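Local coordinates for agglutinin (Narcissus pseudonarcissus, PDB 3DZW), which binds mannose-containing glycans, here alpha-1,3-linked mannobiose, as a tetrameric daffodil lectin of the monocot mannose-binding family, at residues C29-Y34 against L62-P67; W73-G78 against V94-T99. All coordinates share one frame; numbering follows the deposited sequence.

After strands 3-5 to 21-25 the chain passes C29, whose disulfide to C52 spans strands 31-35 and 38-42, and contact 1 closes the 27-residue loop between 29-34 and 62-67. Contact 2 opens only after that, from 73-78, and closes a shorter loop of 15 residues at 94-99; the two follow in series, neither nested nor crossed. Contact 1 joins the 31-35 sheet to the 62-65 sheet, and contact 2 joins that second sheet to the one holding 94-103. Strands 62-65 and 71-74 are neighbours in one sheet, V64 N lying 2.9 Å from W73 O; both contacts therefore share it, their centres about 13 Å apart.

Contact 1. Residues C29-Y34 against L62-P67; sequences CNLVLY and LVVYSP. With MAN (alpha-D-mannopyranose), chain D; MAN (alpha-D-mannopyranose), chain E.
L31 and V64 meet obliquely between two sheets, methyl against methyl, with L31 CD2 4.1 Å from V64 CG2. Both residues send their CB toward the other strand. L31 extends its CG anti to the backbone N (chi1 176°), which carries the isobutyl end inward, while V64 offers the methyl that lies beside its own backbone N. Just before strand 31-35, the C29 carbonyl O approaches the other V64 methyl, CG1, at 4.5 Å, a loose van der Waals contact; this oxygen is hydrogen-bonded to T45 OG1, and C29 SG is tied to C52 by a disulfide. No hydrogen bond joins the two segments, and F23 and M25 of strand 21-25 add to the apolar packing around L31 and V64.

N30 points its CB away from the other strand; it and Y34 bind a mannose. N30 ND2 gives a nearly straight bond to O2 of the chain D mannose (3.1 Å, 170°), its amide held at OD1 by T45 N. The hydroxyl O4 of this sugar donates to Y34 OH at 2.7 Å, and V32 CG1 lies 3.5 Å above one face of the tyrosine ring, toward its rim. The second strand repeats the pattern: V63 CG1 lies over one face of the Y65 ring, again toward the rim, and Y65 OH accepts from O4 of the chain E mannose at 2.8 Å. Q26 and D28 also hydrogen-bond the first sugar, Q57 and D59 the second. This is the Gln-x-Asp-x-Asn-x-Val-x-Tyr motif, whose polar residues line the sugar site while the intervening L31 turns to the core, characteristic of the beta-prism II fold of monocot mannose-binding lectins.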
ATOM      1  N   CYS A  29      -4.542 -26.708  -0.892  1.00 23.61           N
ATOM      2  CA  CYS A  29      -5.832 -26.549  -0.093  1.00 23.65           C
ATOM      3  C   CYS A  29      -5.671 -26.136   1.398  1.00 23.69           C
ATOM      4  O   CYS A  29      -6.649 -26.127   2.139  1.00 22.68           O
ATOM      5  CB  CYS A  29      -6.738 -27.809  -0.218  1.00 24.86           C
ATOM      6  SG  CYS A  29      -7.457 -27.975  -1.812  1.00 27.45           S
ATOM      7  N   ASN A  30      -4.454 -25.776   1.814  1.00 20.48           N
ATOM      8  CA  ASN A  30      -4.233 -25.347   3.157  1.00 19.28           C
ATOM      9  C   ASN A  30      -4.238 -23.811   3.159  1.00 18.22           C
ATOM     10  O   ASN A  30      -3.556 -23.181   2.346  1.00 20.30           O
ATOM     11  CB  ASN A  30      -2.900 -25.892   3.695  1.00 19.97           C
ATOM     12  CG  ASN A  30      -2.805 -25.860   5.260  1.00 21.20           C
ATOM     13  OD1 ASN A  30      -3.813 -25.692   5.966  1.00 19.73           O
ATOM     14  ND2 ASN A  30      -1.591 -26.058   5.782  1.00 20.27           N
ATOM     15  N   LEU A  31      -5.063 -23.226   4.035  1.00 17.53           N
ATOM     16  CA  LEU A  31      -5.163 -21.765   4.198  1.00 17.03           C
ATOM     17  C   LEU A  31      -4.239 -21.433   5.318  1.00 16.08           C
ATOM     18  O   LEU A  31      -4.472 -21.844   6.457  1.00 18.68           O
ATOM     19  CB  LEU A  31      -6.593 -21.360   4.521  1.00 19.23           C
ATOM     20  CG  LEU A  31      -6.889 -19.882   4.831  1.00 15.44           C
ATOM     21  CD1 LEU A  31      -6.535 -18.981   3.675  1.00 17.67           C
ATOM     22  CD2 LEU A  31      -8.369 -19.722   5.213  1.00 15.99           C
ATOM     23  N   VAL A  32      -3.178 -20.669   5.017  1.00 17.98           N
ATOM     24  CA  VAL A  32      -2.143 -20.378   5.990  1.00 16.81           C
ATOM     25  C   VAL A  32      -1.752 -18.895   6.161  1.00 17.67           C
ATOM     26  O   VAL A  32      -1.732 -18.132   5.196  1.00 17.44           O
ATOM     27  CB  VAL A  32      -0.839 -21.122   5.567  1.00 17.06           C
ATOM     28  CG1 VAL A  32       0.260 -20.980   6.627  1.00 17.77           C
ATOM     29  CG2 VAL A  32      -1.123 -22.599   5.282  1.00 18.64           C
ATOM     30  N   LEU A  33      -1.446 -18.519   7.417  1.00 17.06           N
ATOM     31  CA  LEU A  33      -0.971 -17.185   7.766  1.00 17.41           C
ATOM     32  C   LEU A  33       0.513 -17.276   8.032  1.00 17.53           C
ATOM     33  O   LEU A  33       0.948 -18.056   8.902  1.00 17.42           O
ATOM     34  CB  LEU A  33      -1.676 -16.649   9.014  1.00 17.00           C
ATOM     35  CG  LEU A  33      -1.203 -15.269   9.539  1.00 18.41           C
ATOM     36  CD1 LEU A  33      -1.429 -14.171   8.504  1.00 16.45           C
ATOM     37  CD2 LEU A  33      -1.898 -14.916  10.843  1.00 17.38           C
ATOM     38  N   TYR A  34       1.310 -16.498   7.279  1.00 15.97           N
ATOM     39  CA  TYR A  34       2.772 -16.470   7.451  1.00 17.15           C
ATOM     40  C   TYR A  34       3.294 -15.140   7.960  1.00 15.75           C
ATOM     41  O   TYR A  34       2.777 -14.080   7.599  1.00 17.10           O
ATOM     42  CB  TYR A  34       3.498 -16.746   6.118  1.00 16.85           C
ATOM     43  CG  TYR A  34       3.389 -18.142   5.580  1.00 17.48           C
ATOM     44  CD1 TYR A  34       4.271 -19.139   6.002  1.00 18.94           C
ATOM     45  CD2 TYR A  34       2.439 -18.466   4.617  1.00 17.32           C
ATOM     46  CE1 TYR A  34       4.190 -20.420   5.509  1.00 17.85           C
ATOM     47  CE2 TYR A  34       2.345 -19.755   4.113  1.00 19.23           C
ATOM     48  CZ  TYR A  34       3.227 -20.730   4.561  1.00 19.14           C
ATOM     49  OH  TYR A  34       3.150 -22.018   4.065  1.00 19.06           O
ATOM     50  N   LEU A  62     -16.998 -17.593   6.761  1.00 18.11           N
ATOM     51  CA  LEU A  62     -15.749 -17.671   5.965  1.00 17.31           C
ATOM     52  C   LEU A  62     -15.546 -19.138   5.700  1.00 17.65           C
ATOM     53  O   LEU A  62     -15.365 -19.900   6.637  1.00 19.91           O
ATOM     54  CB  LEU A  62     -14.574 -17.070   6.724  1.00 18.84           C
ATOM     55  CG  LEU A  62     -13.201 -17.019   6.022  1.00 16.42           C
ATOM     56  CD1 LEU A  62     -13.250 -16.151   4.773  1.00 21.75           C
ATOM     57  CD2 LEU A  62     -12.127 -16.512   6.981  1.00 19.24           C
ATOM     58  N   VAL A  63     -15.561 -19.554   4.416  1.00 17.12           N
ATOM     59  CA  VAL A  63     -15.478 -20.994   4.076  1.00 18.19           C
ATOM     60  C   VAL A  63     -14.470 -21.392   2.986  1.00 18.55           C
ATOM     61  O   VAL A  63     -14.306 -20.689   1.987  1.00 17.27           O
ATOM     62  CB  VAL A  63     -16.880 -21.496   3.596  1.00 17.28           C
ATOM     63  CG1 VAL A  63     -16.890 -23.019   3.390  1.00 17.00           C
ATOM     64  CG2 VAL A  63     -17.983 -21.079   4.580  1.00 22.49           C
ATOM     65  N   VAL A  64     -13.795 -22.538   3.198  1.00 18.01           N
ATOM     66  CA  VAL A  64     -12.882 -23.095   2.223  1.00 18.90           C
ATOM     67  C   VAL A  64     -13.650 -24.204   1.491  1.00 19.28           C
ATOM     68  O   VAL A  64     -14.144 -25.142   2.133  1.00 19.91           O
ATOM     69  CB  VAL A  64     -11.632 -23.682   2.851  1.00 19.95           C
ATOM     70  CG1 VAL A  64     -10.768 -24.405   1.775  1.00 18.81           C
ATOM     71  CG2 VAL A  64     -10.821 -22.596   3.564  1.00 19.45           C
ATOM     72  N   TYR A  65     -13.764 -24.084   0.159  1.00 19.87           N
ATOM     73  CA  TYR A  65     -14.476 -25.088  -0.671  1.00 18.97           C
ATOM     74  C   TYR A  65     -13.526 -25.928  -1.519  1.00 19.59           C
ATOM     75  O   TYR A  65     -12.518 -25.430  -2.023  1.00 22.62           O
ATOM     76  CB  TYR A  65     -15.509 -24.413  -1.589  1.00 19.16           C
ATOM     77  CG  TYR A  65     -16.751 -23.907  -0.886  1.00 19.86           C
ATOM     78  CD1 TYR A  65     -17.812 -24.763  -0.624  1.00 21.30           C
ATOM     79  CD2 TYR A  65     -16.875 -22.566  -0.508  1.00 17.74           C
ATOM     80  CE1 TYR A  65     -18.967 -24.318   0.015  1.00 21.55           C
ATOM     81  CE2 TYR A  65     -18.035 -22.101   0.134  1.00 19.04           C
ATOM     82  CZ  TYR A  65     -19.079 -22.995   0.393  1.00 17.77           C
ATOM     83  OH  TYR A  65     -20.231 -22.564   1.027  1.00 19.42           O
ATOM     84  N   SER A  66     -13.871 -27.209  -1.684  1.00 19.80           N
ATOM     85  CA  SER A  66     -13.092 -28.129  -2.481  1.00 21.48           C
ATOM     86  C   SER A  66     -13.372 -27.880  -3.954  1.00 22.04           C
ATOM     87  O   SER A  66     -14.298 -27.143  -4.281  1.00 19.50           O
ATOM     88  CB  SER A  66     -13.474 -29.557  -2.144  1.00 20.75           C
ATOM     89  OG  SER A  66     -14.782 -29.844  -2.615  1.00 22.29           O
ATOM     90  N   PRO A  67     -12.545 -28.474  -4.870  1.00 25.75           N
ATOM     91  CA  PRO A  67     -12.825 -28.321  -6.304  1.00 26.55           C
ATOM     92  C   PRO A  67     -14.261 -28.813  -6.708  1.00 27.18           C
ATOM     93  O   PRO A  67     -14.784 -28.380  -7.742  1.00 26.22           O
ATOM     94  CB  PRO A  67     -11.732 -29.171  -6.978  1.00 28.40           C
ATOM     95  CG  PRO A  67     -11.154 -30.003  -5.898  1.00 28.08           C
ATOM     96  CD  PRO A  67     -11.304 -29.230  -4.646  1.00 26.33           C
TER
HETATM   97  C1  MAN D   1       1.655 -27.922   5.462  1.00 24.41           C
HETATM   98  C2  MAN D   1       1.850 -27.145   4.100  1.00 20.31           C
HETATM   99  C3  MAN D   1       2.871 -26.032   4.281  1.00 19.19           C
HETATM  100  C4  MAN D   1       2.479 -25.125   5.477  1.00 21.53           C
HETATM  101  C5  MAN D   1       2.251 -25.915   6.792  1.00 24.02           C
HETATM  102  C6  MAN D   1       1.692 -25.019   7.880  1.00 21.83           C
HETATM  103  O1  MAN D   1       2.532 -29.120   5.710  1.00 31.92           O
HETATM  104  O2  MAN D   1       0.618 -26.628   3.655  1.00 21.17           O
HETATM  105  O3  MAN D   1       2.956 -25.298   3.074  1.00 24.89           O
HETATM  106  O4  MAN D   1       3.481 -24.170   5.705  1.00 22.03           O
HETATM  107  O5  MAN D   1       1.342 -27.004   6.630  1.00 23.00           O
HETATM  108  O6  MAN D   1       1.390 -25.808   9.018  1.00 24.49           O
HETATM  109  C1  MAN E   1     -23.347 -22.490   6.639  1.00 31.32           C
HETATM  110  C2  MAN E   1     -23.574 -21.743   5.243  1.00 27.86           C
HETATM  111  C3  MAN E   1     -23.169 -22.571   4.040  1.00 25.96           C
HETATM  112  C4  MAN E   1     -21.798 -23.211   4.258  1.00 20.78           C
HETATM  113  C5  MAN E   1     -21.762 -24.075   5.533  1.00 21.24           C
HETATM  114  C6  MAN E   1     -20.373 -24.634   5.778  1.00 19.33           C
HETATM  115  O1  MAN E   1     -24.568 -22.987   7.386  1.00 45.36           O
HETATM  116  O2  MAN E   1     -22.828 -20.561   5.272  1.00 27.79           O
HETATM  117  O3  MAN E   1     -23.119 -21.735   2.900  1.00 28.62           O
HETATM  118  O4  MAN E   1     -21.458 -24.014   3.144  1.00 20.54           O
HETATM  119  O5  MAN E   1     -22.108 -23.346   6.703  1.00 19.75           O
HETATM  120  O6  MAN E   1     -20.337 -25.262   7.053  1.00 22.91           O

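Contact 2. Residues W73-G78 against V94-T99; sequences WASNTG and VVIYGT. With MAN (alpha-D-mannopyranose), chain C.
I96 CD1 reaches the two hydroxyls of the turn after strand 71-74, coming within 3.7 Å of S75 OG and 4.0 Å of T77 OG1. These are van der Waals contacts of a methyl with oxygens whose hydrogen bonds are made to other groups. The isoleucine stretches to full length to get there, CD1 anti to CA about the CB–CG1 bond (chi2 175°), and T77 crosses it obliquely.

Both hydroxyls lie between their backbone N and carbonyl carbon, with chi1 at 58° in S75 and 56° in T77, which helps bring them together. S75 OG donates to T77 OG1 over 2.9 Å, though N61 OD1 probably competes for its proton. Around this pair, T77 OG1 is also bonded to G60 O, while S75 OG accepts from L62 N; N61 OD1 also receives T77 N. The turn is thereby fastened to the start of strand 62-65, whose L62 touches I96 as well.

In the beta-prism II fold, three sheets pack round a common apolar core, and this contact brings the end of one against the inner side of another. The outer side of strand 94-103 carries a sugar: Y97 OH accepts from O4 of the chain C mannose at 2.8 Å, with a weak second bond from O3. V95 CG1 sits 3.5 Å above one face of the tyrosine ring, toward its rim, and Q89, D91 and N93 complete the site. V95, I96 and Y97 also pair antiparallel with a strand of the second subunit, whose W102 packs on both T77 and I96.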
ATOM      1  N   TRP A  73     -13.744 -26.558   5.511  1.00 17.79           N
ATOM      2  CA  TRP A  73     -13.432 -25.755   6.691  1.00 15.61           C
ATOM      3  C   TRP A  73     -14.301 -24.522   6.690  1.00 17.88           C
ATOM      4  O   TRP A  73     -14.611 -23.972   5.621  1.00 15.69           O
ATOM      5  CB  TRP A  73     -11.955 -25.326   6.724  1.00 17.57           C
ATOM      6  CG  TRP A  73     -11.591 -24.519   7.995  1.00 14.27           C
ATOM      7  CD1 TRP A  73     -11.080 -25.016   9.160  1.00 17.99           C
ATOM      8  CD2 TRP A  73     -11.751 -23.096   8.202  1.00 16.82           C
ATOM      9  NE1 TRP A  73     -10.896 -23.997  10.076  1.00 18.69           N
ATOM     10  CE2 TRP A  73     -11.301 -22.811   9.515  1.00 15.72           C
ATOM     11  CE3 TRP A  73     -12.226 -22.040   7.406  1.00 18.06           C
ATOM     12  CZ2 TRP A  73     -11.310 -21.509  10.049  1.00 19.39           C
ATOM     13  CZ3 TRP A  73     -12.235 -20.746   7.943  1.00 19.46           C
ATOM     14  CH2 TRP A  73     -11.777 -20.499   9.252  1.00 19.10           C
ATOM     15  N   ALA A  74     -14.713 -24.080   7.892  1.00 18.55           N
ATOM     16  CA  ALA A  74     -15.536 -22.865   8.029  1.00 18.03           C
ATOM     17  C   ALA A  74     -15.370 -22.226   9.403  1.00 17.19           C
ATOM     18  O   ALA A  74     -15.088 -22.911  10.394  1.00 18.31           O
ATOM     19  CB  ALA A  74     -17.003 -23.178   7.766  1.00 17.52           C
ATOM     20  N   SER A  75     -15.553 -20.905   9.457  1.00 17.73           N
ATOM     21  CA  SER A  75     -15.453 -20.159  10.710  1.00 18.14           C
ATOM     22  C   SER A  75     -16.693 -20.367  11.614  1.00 20.27           C
ATOM     23  O   SER A  75     -16.669 -20.012  12.815  1.00 19.58           O
ATOM     24  CB  SER A  75     -15.237 -18.656  10.425  1.00 16.74           C
ATOM     25  OG  SER A  75     -16.289 -18.114   9.628  1.00 17.48           O
ATOM     26  N   ASN A  76     -17.762 -20.949  11.042  1.00 19.44           N
ATOM     27  CA  ASN A  76     -19.018 -21.204  11.766  1.00 20.64           C
ATOM     28  C   ASN A  76     -19.660 -19.900  12.274  1.00 22.01           C
ATOM     29  O   ASN A  76     -20.171 -19.841  13.403  1.00 22.71           O
ATOM     30  CB  ASN A  76     -18.806 -22.209  12.933  1.00 22.07           C
ATOM     31  CG  ASN A  76     -18.308 -23.582  12.460  1.00 17.64           C
ATOM     32  OD1 ASN A  76     -18.695 -24.075  11.385  1.00 19.47           O
ATOM     33  ND2 ASN A  76     -17.476 -24.215  13.276  1.00 18.21           N
ATOM     34  N   THR A  77     -19.631 -18.860  11.426  1.00 21.50           N
ATOM     35  CA  THR A  77     -20.196 -17.544  11.768  1.00 22.58           C
ATOM     36  C   THR A  77     -21.322 -17.120  10.805  1.00 23.30           C
ATOM     37  O   THR A  77     -21.552 -15.917  10.588  1.00 25.53           O
ATOM     38  CB  THR A  77     -19.088 -16.447  11.806  1.00 21.29           C
ATOM     39  OG1 THR A  77     -18.387 -16.415  10.550  1.00 21.41           O
ATOM     40  CG2 THR A  77     -18.109 -16.729  12.914  1.00 24.23           C
ATOM     41  N   GLY A  78     -22.025 -18.108  10.239  1.00 22.94           N
ATOM     42  CA  GLY A  78     -23.133 -17.840   9.325  1.00 25.58           C
ATOM     43  C   GLY A  78     -24.329 -17.332  10.110  1.00 28.47           C
ATOM     44  O   GLY A  78     -24.645 -17.859  11.176  1.00 30.15           O
ATOM     45  N   VAL A  94      -6.174 -11.919  12.146  1.00 15.66           N
ATOM     46  CA  VAL A  94      -7.074 -12.043  10.988  1.00 16.44           C
ATOM     47  C   VAL A  94      -8.468 -12.076  11.633  1.00 16.77           C
ATOM     48  O   VAL A  94      -8.774 -12.997  12.409  1.00 16.50           O
ATOM     49  CB  VAL A  94      -6.805 -13.270  10.156  1.00 17.55           C
ATOM     50  CG1 VAL A  94      -7.825 -13.383   9.032  1.00 17.23           C
ATOM     51  CG2 VAL A  94      -5.375 -13.230   9.582  1.00 16.69           C
ATOM     52  N   VAL A  95      -9.301 -11.066  11.321  1.00 18.83           N
ATOM     53  CA  VAL A  95     -10.613 -10.904  11.957  1.00 15.99           C
ATOM     54  C   VAL A  95     -11.800 -10.651  11.014  1.00 16.83           C
ATOM     55  O   VAL A  95     -11.680  -9.923  10.033  1.00 14.52           O
ATOM     56  CB  VAL A  95     -10.555  -9.685  12.949  1.00 17.06           C
ATOM     57  CG1 VAL A  95     -11.821  -9.593  13.792  1.00 16.27           C
ATOM     58  CG2 VAL A  95      -9.341  -9.774  13.850  1.00 19.35           C
ATOM     59  N   ILE A  96     -12.954 -11.254  11.342  1.00 17.55           N
ATOM     60  CA  ILE A  96     -14.193 -11.045  10.594  1.00 17.00           C
ATOM     61  C   ILE A  96     -15.057 -10.034  11.352  1.00 15.72           C
ATOM     62  O   ILE A  96     -15.346 -10.236  12.555  1.00 17.47           O
ATOM     63  CB  ILE A  96     -15.011 -12.318  10.431  1.00 17.58           C
ATOM     64  CG1 ILE A  96     -14.268 -13.340   9.579  1.00 16.97           C
ATOM     65  CG2 ILE A  96     -16.362 -12.000   9.776  1.00 17.80           C
ATOM     66  CD1 ILE A  96     -14.980 -14.676   9.479  1.00 19.81           C
ATOM     67  N   TYR A  97     -15.463  -8.949  10.668  1.00 17.31           N
ATOM     68  CA  TYR A  97     -16.331  -7.906  11.259  1.00 17.24           C
ATOM     69  C   TYR A  97     -17.618  -7.756  10.463  1.00 18.94           C
ATOM     70  O   TYR A  97     -17.620  -7.922   9.248  1.00 19.09           O
ATOM     71  CB  TYR A  97     -15.656  -6.542  11.265  1.00 15.71           C
ATOM     72  CG  TYR A  97     -14.405  -6.379  12.101  1.00 16.85           C
ATOM     73  CD1 TYR A  97     -13.144  -6.564  11.542  1.00 15.06           C
ATOM     74  CD2 TYR A  97     -14.480  -5.978  13.436  1.00 16.76           C
ATOM     75  CE1 TYR A  97     -11.982  -6.392  12.297  1.00 16.94           C
ATOM     76  CE2 TYR A  97     -13.327  -5.799  14.201  1.00 15.99           C
ATOM     77  CZ  TYR A  97     -12.080  -6.005  13.626  1.00 16.71           C
ATOM     78  OH  TYR A  97     -10.932  -5.825  14.387  1.00 18.70           O
ATOM     79  N   GLY A  98     -18.714  -7.411  11.146  1.00 19.72           N
ATOM     80  CA  GLY A  98     -20.005  -7.191  10.471  1.00 19.77           C
ATOM     81  C   GLY A  98     -21.182  -7.324  11.441  1.00 22.61           C
ATOM     82  O   GLY A  98     -20.994  -7.782  12.549  1.00 25.92           O
ATOM     83  N   THR A  99     -22.393  -6.931  11.019  0.50 23.26           N
ATOM     84  CA  THR A  99     -22.645  -6.387   9.676  0.50 21.69           C
ATOM     85  C   THR A  99     -22.344  -4.863   9.624  0.50 22.45           C
ATOM     86  O   THR A  99     -21.836  -4.292  10.598  0.50 22.08           O
ATOM     87  CB  THR A  99     -24.095  -6.669   9.223  0.50 23.39           C
ATOM     88  OG1 THR A  99     -24.255  -6.299   7.850  0.50 26.96           O
ATOM     89  CG2 THR A  99     -25.098  -5.902  10.090  0.50 21.11           C
TER
HETATM   90  C1  MAN C   2      -7.628  -8.157  19.400  1.00 23.62           C
HETATM   91  C2  MAN C   2      -7.318  -7.178  18.276  1.00 20.83           C
HETATM   92  C3  MAN C   2      -8.612  -6.579  17.719  1.00 21.25           C
HETATM   93  C4  MAN C   2      -9.565  -7.685  17.307  1.00 19.57           C
HETATM   94  C5  MAN C   2      -9.764  -8.680  18.459  1.00 20.85           C
HETATM   95  C6  MAN C   2     -10.633  -9.857  18.036  1.00 20.99           C
HETATM   96  O2  MAN C   2      -6.588  -7.842  17.249  1.00 17.61           O
HETATM   97  O3  MAN C   2      -8.340  -5.742  16.608  1.00 18.99           O
HETATM   98  O4  MAN C   2     -10.812  -7.117  16.910  1.00 18.15           O
HETATM   99  O5  MAN C   2      -8.495  -9.168  18.924  1.00 20.64           O
HETATM  100  O6  MAN C   2     -10.870 -10.704  19.153  1.00 24.23           O